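Local coordinates for protein phenolic acid decarboxylase (Sedimentibacter hydroxybenzoicus, PDB 7AE5) that catalyses the reversible, non-oxidative decarboxylation of 4-hydroxybenzoate and 3,4-dihydroxybenzoate, using prenylated FMN and manganese, and so detoxifies phenolic compounds under anaerobic conditions, at residues V148-P153 / L182-I187; N160-G165 / D249-P254; E192-E195 / P200-I203; I169-K172 / R176-I179. One frame throughout, in Å; residues are numbered along the deposited sequence.

Overall arrangement
All four contacts belong to the Rift-related, FMN-binding domain, and all reach its large antiparallel sheet. Contact 1 sets strand 147-150 against the loop of M184, and contact 2 places strand 163-165, its partner in the sheet, beside residues 249-254. In contact 3 helix 188-196 faces the start of strand 201-207, also a neighbour of strand 147-150. These three rest on van der Waals packing of methyls, against side chains in contact 1 and largely backbone in contacts 2 and 3. Contact 4 differs: the hairpin 169-172 / 176-179 is joined through backbone hydrogen bonds and buries far more surface. Contacts 1, 3 and 4 are largely buried, with P200 of contact 3 exposed; contact 2 is partly buried.

Contact 1: V148-P153 / L182-I187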
loop_
_atom_site.group_PDB
_atom_site.type_symbol
_atom_site.label_atom_id
_atom_site.label_comp_id
_atom_site.label_asym_id
_atom_site.label_seq_id
_atom_site.Cartn_x
_atom_site.Cartn_y
_atom_site.Cartn_z
ATOM N N VAL C 148 20.598 6.436 -42.778
ATOM C CA VAL C 148 21.843 7.197 -42.734
ATOM C C VAL C 148 23.001 6.241 -42.485
ATOM O O VAL C 148 22.976 5.459 -41.524
ATOM C CB VAL C 148 21.779 8.288 -41.652
ATOM C CG1 VAL C 148 23.177 8.769 -41.289
ATOM C CG2 VAL C 148 20.898 9.441 -42.111
ATOM N N VAL C 149 24.024 6.319 -43.334
ATOM C CA VAL C 149 25.123 5.359 -43.360
ATOM C C VAL C 149 26.390 6.030 -42.848
ATOM O O VAL C 149 26.792 7.084 -43.355
ATOM C CB VAL C 149 25.339 4.800 -44.776
ATOM C CG1 VAL C 149 26.182 3.538 -44.726
ATOM C CG2 VAL C 149 24.003 4.535 -45.450
ATOM N N THR C 150 27.018 5.414 -41.846
ATOM C CA THR C 150 28.313 5.831 -41.326
ATOM C C THR C 150 29.237 4.621 -41.262
ATOM O O THR C 150 28.805 3.475 -41.406
ATOM C CB THR C 150 28.199 6.473 -39.934
ATOM O OG1 THR C 150 28.227 5.449 -38.930
ATOM C CG2 THR C 150 26.918 7.278 -39.802
ATOM N N ALA C 151 30.521 4.889 -41.040
ATOM C CA ALA C 151 31.543 3.852 -40.929
ATOM C C ALA C 151 32.830 4.509 -40.445
ATOM O O ALA C 151 32.876 5.716 -40.188
ATOM C CB ALA C 151 31.764 3.124 -42.258
ATOM N N ASP C 152 33.879 3.699 -40.320
ATOM C CA ASP C 152 35.193 4.241 -40.007
ATOM C C ASP C 152 36.013 4.408 -41.281
ATOM O O ASP C 152 36.026 3.511 -42.131
ATOM C CB ASP C 152 35.943 3.330 -39.034
ATOM N N PRO C 153 36.687 5.550 -41.451
ATOM C CA PRO C 153 37.463 5.775 -42.681
ATOM C C PRO C 153 38.662 4.853 -42.820
ATOM O O PRO C 153 38.803 4.166 -43.836
ATOM C CB PRO C 153 37.900 7.241 -42.552
ATOM C CG PRO C 153 36.895 7.855 -41.634
ATOM C CD PRO C 153 36.568 6.776 -40.644
ATOM N N LEU C 182 24.592 12.986 -31.335
ATOM C CA LEU C 182 24.700 12.089 -30.188
ATOM C C LEU C 182 23.767 10.892 -30.334
ATOM O O LEU C 182 24.112 9.781 -29.913
ATOM C CB LEU C 182 24.410 12.855 -28.895
ATOM C CG LEU C 182 25.183 12.491 -27.619
ATOM C CD1 LEU C 182 24.773 13.404 -26.475
ATOM C CD2 LEU C 182 25.013 11.032 -27.211
ATOM N N ALA C 183 22.601 11.090 -30.952
ATOM C CA ALA C 183 21.712 9.974 -31.252
ATOM C C ALA C 183 22.307 9.006 -32.267
ATOM O O ALA C 183 21.721 7.942 -32.497
ATOM C CB ALA C 183 20.367 10.497 -31.758
ATOM N N MET C 184 23.444 9.345 -32.878
ATOM C CA MET C 184 24.146 8.448 -33.794
ATOM C C MET C 184 25.275 7.767 -33.029
ATOM O O MET C 184 26.446 8.134 -33.131
ATOM C CB MET C 184 24.679 9.209 -35.003
ATOM C CG MET C 184 23.783 10.315 -35.503
ATOM S SD MET C 184 24.490 11.180 -36.916
ATOM C CE MET C 184 25.146 9.805 -37.854
ATOM N N HIS C 185 24.906 6.761 -32.242
ATOM C CA HIS C 185 25.912 5.935 -31.595
ATOM C C HIS C 185 26.765 5.242 -32.652
ATOM O O HIS C 185 26.280 4.880 -33.727
ATOM C CB HIS C 185 25.250 4.911 -30.671
ATOM C CG HIS C 185 24.472 5.529 -29.549
ATOM N ND1 HIS C 185 23.335 4.953 -29.025
ATOM C CD2 HIS C 185 24.670 6.673 -28.852
ATOM C CE1 HIS C 185 22.865 5.717 -28.053
ATOM N NE2 HIS C 185 23.657 6.767 -27.930
ATOM N N ASP C 186 28.050 5.079 -32.328
ATOM C CA ASP C 186 29.174 4.628 -33.162
ATOM C C ASP C 186 29.835 5.809 -33.864
ATOM O O ASP C 186 30.823 5.607 -34.577
ATOM C CB ASP C 186 28.798 3.567 -34.213
ATOM N N ILE C 187 29.332 7.030 -33.685
ATOM C CA ILE C 187 29.933 8.223 -34.265
ATOM C C ILE C 187 30.422 9.201 -33.211
ATOM O O ILE C 187 30.911 10.278 -33.564
ATOM C CB ILE C 187 28.959 8.930 -35.231
#
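Where T150 and V148 meet M184, the end of strand 147-150 faces a type II beta turn running from M184 to I187, and the closest CA atoms are those of T150 and I187, 7.6 Å apart. The turn is closed by I187 N giving a hydrogen bond to M184 O at 3.1 Å, and D186 takes the positive phi (89°) that its third position requires.

One methyl group does most of the work. M184 CE lies 3.6 Å from T150 CG2 and 4.1 Å from V148 CG1, bridging two residues that project from the same side of the strand, while V149 between them turns to the other side. The methionine chain runs out extended to SD and then bends at its last torsion (chi3 42°), which swings CE onto the strand. T150 presents carbon rather than oxygen: CG2 sits beside its own backbone N and receives the methyl. V148 meets the M184 chain at about a right angle. The sulfur lies against I179, so a long, unbranched and pliable side chain suits this junction of several elements.

M184 and H185 are predicted to bind prenylated FMN. The contact itself is wholly apolar, held by dispersion between methyl groups, which implies a cohesive but undirected attachment of this loop of the predicted cofactor site to the sheet.

Contact 2: N160-G165 / D249-P254; sequences NKLNVG and DHLYVP. With RB (rubidium ion), chain R.
With CG anti to its backbone N (chi1 -178°) and a second torsion of 123°, far from a staggered value, L162 pushes its CD1 methyl toward the backbone of H250, L251 and Y252. CD1 lies 3.6 Å from H250 O and 3.8 Å from Y252 N, so a single branch of the leucine rests on the polypeptide chain where it enters strand 252-254. L251 adds little from its side chain: L162 CD1 and L251 CD2 stand 4.5 Å apart. The closest CA atoms are those of L162 and L251, 7.4 Å apart, a distance that one leucine side chain can span.

Within 249-254 the L251 CG lies 3.8 Å above the plane of the H250 ring, offset toward the rim. H250 also packs on P153 and P202. L162 is further covered by V149 and by Y228 of helix 227-234, an apolar setting that fits a branched aliphatic residue.

Two residues beyond L162, V164 O binds a rubidium ion at 2.5 Å, a site completed in part by M216, T219, Y223 and E227. The contact thus lies in the FMN-binding domain, where the rubidium site adjoins N163, V164 and G165, residues predicted to bind prenylated FMN, consistent with the metal-assisted cofactor site of UbiD enzymes.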
loop_
_atom_site.group_PDB
_atom_site.type_symbol
_atom_site.label_atom_id
_atom_site.label_comp_id
_atom_site.label_asym_id
_atom_site.label_seq_id
_atom_site.Cartn_x
_atom_site.Cartn_y
_atom_site.Cartn_z
ATOM N N ASN C 160 32.124 -4.241 -40.839
ATOM C CA ASN C 160 31.966 -4.528 -39.417
ATOM C C ASN C 160 31.721 -3.255 -38.618
ATOM O O ASN C 160 31.076 -3.298 -37.565
ATOM C CB ASN C 160 33.195 -5.262 -38.876
ATOM N N LYS C 161 32.224 -2.119 -39.102
ATOM C CA LYS C 161 32.007 -0.830 -38.463
ATOM C C LYS C 161 30.965 0.020 -39.177
ATOM O O LYS C 161 30.544 1.043 -38.627
ATOM C CB LYS C 161 33.327 -0.051 -38.377
ATOM N N LEU C 162 30.546 -0.371 -40.378
ATOM C CA LEU C 162 29.522 0.380 -41.092
ATOM C C LEU C 162 28.176 0.219 -40.396
ATOM O O LEU C 162 27.767 -0.897 -40.063
ATOM C CB LEU C 162 29.432 -0.093 -42.541
ATOM C CG LEU C 162 28.430 0.653 -43.424
ATOM C CD1 LEU C 162 29.118 1.240 -44.646
ATOM C CD2 LEU C 162 27.295 -0.269 -43.830
ATOM N N ASN C 163 27.487 1.335 -40.175
ATOM C CA ASN C 163 26.231 1.336 -39.442
ATOM C C ASN C 163 25.173 2.108 -40.216
ATOM O O ASN C 163 25.476 3.081 -40.914
ATOM C CB ASN C 163 26.406 1.940 -38.042
ATOM C CG ASN C 163 27.196 1.036 -37.115
ATOM O OD1 ASN C 163 28.191 1.454 -36.523
ATOM N ND2 ASN C 163 26.759 -0.213 -36.989
ATOM N N VAL C 164 23.927 1.655 -40.093
ATOM C CA VAL C 164 22.780 2.290 -40.733
ATOM C C VAL C 164 21.684 2.457 -39.687
ATOM O O VAL C 164 21.257 1.474 -39.059
ATOM C CB VAL C 164 22.258 1.487 -41.938
ATOM C CG1 VAL C 164 21.150 2.250 -42.646
ATOM C CG2 VAL C 164 23.389 1.156 -42.904
ATOM N N GLY C 165 21.239 3.702 -39.500
ATOM C CA GLY C 165 20.125 3.994 -38.627
ATOM C C GLY C 165 19.271 5.099 -39.218
ATOM O O GLY C 165 19.683 5.795 -40.150
ATOM N N ASP C 249 34.977 6.057 -50.043
ATOM C CA ASP C 249 35.246 4.653 -50.336
ATOM C C ASP C 249 34.658 3.735 -49.270
ATOM O O ASP C 249 34.187 2.635 -49.580
ATOM C CB ASP C 249 36.753 4.430 -50.457
ATOM C CG ASP C 249 37.364 5.186 -51.621
ATOM O OD1 ASP C 249 36.597 5.728 -52.443
ATOM O OD2 ASP C 249 38.610 5.238 -51.713
ATOM N N HIS C 250 34.683 4.167 -48.010
ATOM C CA HIS C 250 34.252 3.340 -46.889
ATOM C C HIS C 250 32.739 3.307 -46.704
ATOM O O HIS C 250 32.260 2.560 -45.844
ATOM C CB HIS C 250 34.897 3.830 -45.587
ATOM C CG HIS C 250 34.619 5.269 -45.270
ATOM N ND1 HIS C 250 34.417 6.227 -46.240
ATOM C CD2 HIS C 250 34.475 5.904 -44.083
ATOM C CE1 HIS C 250 34.186 7.394 -45.666
ATOM N NE2 HIS C 250 34.214 7.225 -44.357
ATOM N N LEU C 251 31.982 4.086 -47.470
ATOM C CA LEU C 251 30.536 4.180 -47.317
ATOM C C LEU C 251 29.843 3.486 -48.481
ATOM O O LEU C 251 30.149 3.762 -49.648
ATOM C CB LEU C 251 30.094 5.642 -47.231
ATOM C CG LEU C 251 30.535 6.371 -45.960
ATOM C CD1 LEU C 251 29.997 7.790 -45.933
ATOM C CD2 LEU C 251 30.095 5.595 -44.727
ATOM N N TYR C 252 28.908 2.593 -48.155
ATOM C CA TYR C 252 28.167 1.822 -49.136
ATOM C C TYR C 252 26.675 2.055 -48.929
ATOM O O TYR C 252 26.174 2.059 -47.799
ATOM C CB TYR C 252 28.498 0.325 -49.052
ATOM C CG TYR C 252 29.824 -0.030 -49.704
ATOM C CD1 TYR C 252 31.028 0.400 -49.153
ATOM C CD2 TYR C 252 29.873 -0.786 -50.868
ATOM C CE1 TYR C 252 32.240 0.083 -49.742
ATOM C CE2 TYR C 252 31.082 -1.107 -51.465
ATOM C CZ TYR C 252 32.260 -0.670 -50.898
ATOM O OH TYR C 252 33.463 -0.988 -51.490
ATOM N N VAL C 253 25.994 2.276 -50.040
ATOM C CA VAL C 253 24.577 2.613 -50.058
ATOM C C VAL C 253 23.861 1.500 -50.809
ATOM O O VAL C 253 24.483 0.775 -51.603
ATOM C CB VAL C 253 24.338 4.010 -50.677
ATOM C CG1 VAL C 253 25.234 5.050 -50.000
ATOM C CG2 VAL C 253 24.582 3.984 -52.168
ATOM N N PRO C 254 22.552 1.328 -50.583
ATOM C CA PRO C 254 21.816 0.338 -51.365
ATOM C C PRO C 254 21.640 0.729 -52.824
ATOM O O PRO C 254 21.393 1.889 -53.168
ATOM C CB PRO C 254 20.503 0.217 -50.591
ATOM C CG PRO C 254 20.459 1.464 -49.638
ATOM C CD PRO C 254 21.592 2.313 -50.035
HETATM RB RB RB R . 20.450 -0.605 -38.036
#

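Contact 3: E192-E195 / P200-I203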
loop_
_atom_site.group_PDB
_atom_site.type_symbol
_atom_site.label_atom_id
_atom_site.label_comp_id
_atom_site.label_asym_id
_atom_site.label_seq_id
_atom_site.Cartn_x
_atom_site.Cartn_y
_atom_site.Cartn_z
ATOM N N GLU C 192 34.210 13.493 -32.032
ATOM C CA GLU C 192 35.093 14.249 -31.152
ATOM C C GLU C 192 36.461 14.427 -31.789
ATOM O O GLU C 192 37.019 15.529 -31.781
ATOM C CB GLU C 192 35.212 13.564 -29.786
ATOM C CG GLU C 192 35.967 14.389 -28.729
ATOM C CD GLU C 192 37.488 14.419 -28.887
ATOM O OE1 GLU C 192 38.125 15.288 -28.250
ATOM O OE2 GLU C 192 38.050 13.542 -29.580
ATOM N N LYS C 193 37.012 13.353 -32.356
ATOM C CA LYS C 193 38.297 13.462 -33.035
ATOM C C LYS C 193 38.199 14.405 -34.225
ATOM O O LYS C 193 39.048 15.283 -34.407
ATOM C CB LYS C 193 38.779 12.080 -33.476
ATOM N N ALA C 194 37.144 14.253 -35.029
ATOM C CA ALA C 194 36.981 15.082 -36.219
ATOM C C ALA C 194 36.889 16.558 -35.856
ATOM O O ALA C 194 37.559 17.402 -36.463
ATOM C CB ALA C 194 35.741 14.637 -36.996
ATOM N N GLU C 195 36.067 16.892 -34.860
ATOM C CA GLU C 195 35.892 18.286 -34.474
ATOM C C GLU C 195 37.057 18.823 -33.653
ATOM O O GLU C 195 37.230 20.045 -33.577
ATOM C CB GLU C 195 34.582 18.457 -33.702
ATOM C CG GLU C 195 33.345 18.153 -34.534
ATOM C CD GLU C 195 32.053 18.458 -33.803
ATOM O OE1 GLU C 195 31.780 17.806 -32.772
ATOM O OE2 GLU C 195 31.306 19.348 -34.262
ATOM N N PRO C 200 35.980 17.277 -41.546
ATOM C CA PRO C 200 34.636 16.760 -41.827
ATOM C C PRO C 200 34.515 15.292 -41.448
ATOM O O PRO C 200 35.507 14.579 -41.282
ATOM C CB PRO C 200 34.490 16.953 -43.341
ATOM C CG PRO C 200 35.430 18.068 -43.678
ATOM C CD PRO C 200 36.583 17.939 -42.716
ATOM N N LEU C 201 33.272 14.842 -41.317
ATOM C CA LEU C 201 32.963 13.435 -41.058
ATOM C C LEU C 201 31.951 12.975 -42.097
ATOM O O LEU C 201 30.782 13.413 -42.051
ATOM C CB LEU C 201 32.427 13.228 -39.644
ATOM C CG LEU C 201 32.782 11.903 -38.960
ATOM C CD1 LEU C 201 32.370 11.935 -37.505
ATOM C CD2 LEU C 201 32.136 10.714 -39.655
ATOM N N PRO C 202 32.329 12.091 -43.016
ATOM C CA PRO C 202 31.444 11.771 -44.140
ATOM C C PRO C 202 30.307 10.844 -43.740
ATOM O O PRO C 202 30.486 9.896 -42.972
ATOM C CB PRO C 202 32.380 11.090 -45.150
ATOM C CG PRO C 202 33.670 10.799 -44.408
ATOM C CD PRO C 202 33.524 11.234 -42.984
ATOM N N ILE C 203 29.117 11.146 -44.266
ATOM C CA ILE C 203 27.946 10.288 -44.127
ATOM C C ILE C 203 27.230 10.227 -45.469
ATOM O O ILE C 203 27.443 11.056 -46.356
ATOM C CB ILE C 203 26.960 10.766 -43.030
ATOM C CG1 ILE C 203 26.051 11.875 -43.563
ATOM C CG2 ILE C 203 27.694 11.221 -41.776
ATOM C CD1 ILE C 203 24.945 12.255 -42.609
#
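The flat group at this contact is a peptide carbonyl, that of P200, and the A194 methyl lies over one face of it, not in line with its C=O bond: A194 CB lies 4.3 Å from P200 O. CB of P200 points away from the helix, and the ring packs on H264.

The same methyl serves L201. A194 CB and L201 CD1 are 4.4 Å apart, a loose apolar touch in which the leucine reaches toward the helix with one branch. A small residue is apt at 194, for the helix can then bring its backbone near the strand start; A194 CA and P200 CA are separated by 6.3 Å. Leucine fits the buried position, where it also packs on Q190 and L191, four and three residues before A194, roughly one helical turn back.

The surroundings are more polar. E195 forms a salt bridge with R270, and P64 of the ShdD chain packs on E192 and E195. After helix 188-196 a short connection leads the chain into strand 201-207, with A194 lying against its first residues, while the strand itself runs antiparallel between strands 147-150 and 259-265 of the large sheet.

Contact 4: I169-K172 / R176-I179; sequences IQVK and RVGI
K172, I169 and G178 lose the most surface when strands 169-172 and 176-179 pair as the two arms of an antiparallel beta hairpin. K172 is held through its backbone, K172 N donating to R176 O at 2.9 Å from a position tilted out of the carbonyl plane. Its side chain folds at chi2 (-62°) and passes over the opposite strand, with K172 CG 3.6 Å from G178 N. G178 suits this place because, lacking a side chain, it lets the aliphatic part of the lysine lie close to the backbone. One good bond holds the glycine: G178 N gives Q170 O a short bond of 2.6 Å, nearly straight at 165° and in the carbonyl plane, whereas the bond from Q170 N to G178 O is weak.

I169 supplies the apolar end with two branches. Its CG2 lies 3.5 Å from V177 CB, and its CD1 meets I179 CG1 at 3.7 Å, the two isoleucines lying side by side and pointing the same way. Beta-branched residues favour extended strands, and I169, V177 and I179 pack together here.

The charged ends of K172 and R176 both find E291 on strand 287-299. One carboxylate shared by two cations would be expected to ease their mutual repulsion, allowing a polar hairpin end to coexist with an apolar one.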
loop_
_atom_site.group_PDB
_atom_site.type_symbol
_atom_site.label_atom_id
_atom_site.label_comp_id
_atom_site.label_asym_id
_atom_site.label_seq_id
_atom_site.Cartn_x
_atom_site.Cartn_y
_atom_site.Cartn_z
ATOM N N ILE C 169 16.038 14.410 -40.256
ATOM C CA ILE C 169 16.897 15.275 -41.054
ATOM C C ILE C 169 16.129 16.561 -41.320
ATOM O O ILE C 169 15.188 16.574 -42.126
ATOM C CB ILE C 169 17.317 14.600 -42.368
ATOM C CG1 ILE C 169 18.099 13.315 -42.086
ATOM C CG2 ILE C 169 18.140 15.544 -43.218
ATOM C CD1 ILE C 169 19.430 13.545 -41.410
ATOM N N GLN C 170 16.517 17.641 -40.646
ATOM C CA GLN C 170 15.904 18.945 -40.869
ATOM C C GLN C 170 16.640 19.661 -41.993
ATOM O O GLN C 170 17.855 19.868 -41.911
ATOM C CB GLN C 170 15.925 19.805 -39.607
ATOM C CG GLN C 170 15.275 21.167 -39.823
ATOM C CD GLN C 170 15.335 22.061 -38.602
ATOM O OE1 GLN C 170 15.681 21.617 -37.509
ATOM N NE2 GLN C 170 14.995 23.332 -38.784
ATOM N N VAL C 171 15.904 20.046 -43.030
ATOM C CA VAL C 171 16.483 20.827 -44.115
ATOM C C VAL C 171 16.782 22.228 -43.599
ATOM O O VAL C 171 15.878 22.954 -43.170
ATOM C CB VAL C 171 15.544 20.867 -45.327
ATOM C CG1 VAL C 171 16.114 21.768 -46.413
ATOM C CG2 VAL C 171 15.308 19.462 -45.858
ATOM N N LYS C 172 18.059 22.609 -43.623
ATOM C CA LYS C 172 18.478 23.941 -43.206
ATOM C C LYS C 172 18.673 24.896 -44.373
ATOM O O LYS C 172 18.443 26.100 -44.218
ATOM C CB LYS C 172 19.778 23.862 -42.398
ATOM C CG LYS C 172 19.650 23.097 -41.088
ATOM C CD LYS C 172 18.665 23.776 -40.150
ATOM C CE LYS C 172 18.919 23.386 -38.703
ATOM N NZ LYS C 172 20.088 24.102 -38.125
ATOM N N ARG C 176 22.190 21.984 -47.159
ATOM C CA ARG C 176 22.580 21.795 -45.771
ATOM C C ARG C 176 21.404 21.234 -44.990
ATOM O O ARG C 176 20.255 21.620 -45.223
ATOM C CB ARG C 176 23.031 23.110 -45.131
ATOM C CG ARG C 176 24.350 23.659 -45.647
ATOM C CD ARG C 176 25.136 24.360 -44.537
ATOM N NE ARG C 176 24.282 24.868 -43.466
ATOM C CZ ARG C 176 23.460 25.906 -43.574
ATOM N NH1 ARG C 176 23.370 26.604 -44.694
ATOM N NH2 ARG C 176 22.708 26.248 -42.532
ATOM N N VAL C 177 21.698 20.331 -44.054
ATOM C CA VAL C 177 20.678 19.712 -43.220
ATOM C C VAL C 177 21.195 19.601 -41.793
ATOM O O VAL C 177 22.402 19.576 -41.544
ATOM C CB VAL C 177 20.262 18.314 -43.733
ATOM C CG1 VAL C 177 19.537 18.419 -45.066
ATOM C CG2 VAL C 177 21.475 17.400 -43.841
ATOM N N GLY C 178 20.253 19.538 -40.848
ATOM C CA GLY C 178 20.589 19.246 -39.472
ATOM C C GLY C 178 20.459 17.766 -39.152
ATOM O O GLY C 178 19.791 17.012 -39.859
ATOM N N ILE C 179 21.111 17.348 -38.067
ATOM C CA ILE C 179 21.102 15.947 -37.659
ATOM C C ILE C 179 21.465 15.871 -36.182
ATOM O O ILE C 179 22.118 16.765 -35.638
ATOM C CB ILE C 179 22.066 15.107 -38.539
ATOM C CG1 ILE C 179 21.664 13.632 -38.521
ATOM C CG2 ILE C 179 23.510 15.289 -38.088
ATOM C CD1 ILE C 179 22.544 12.753 -39.382
#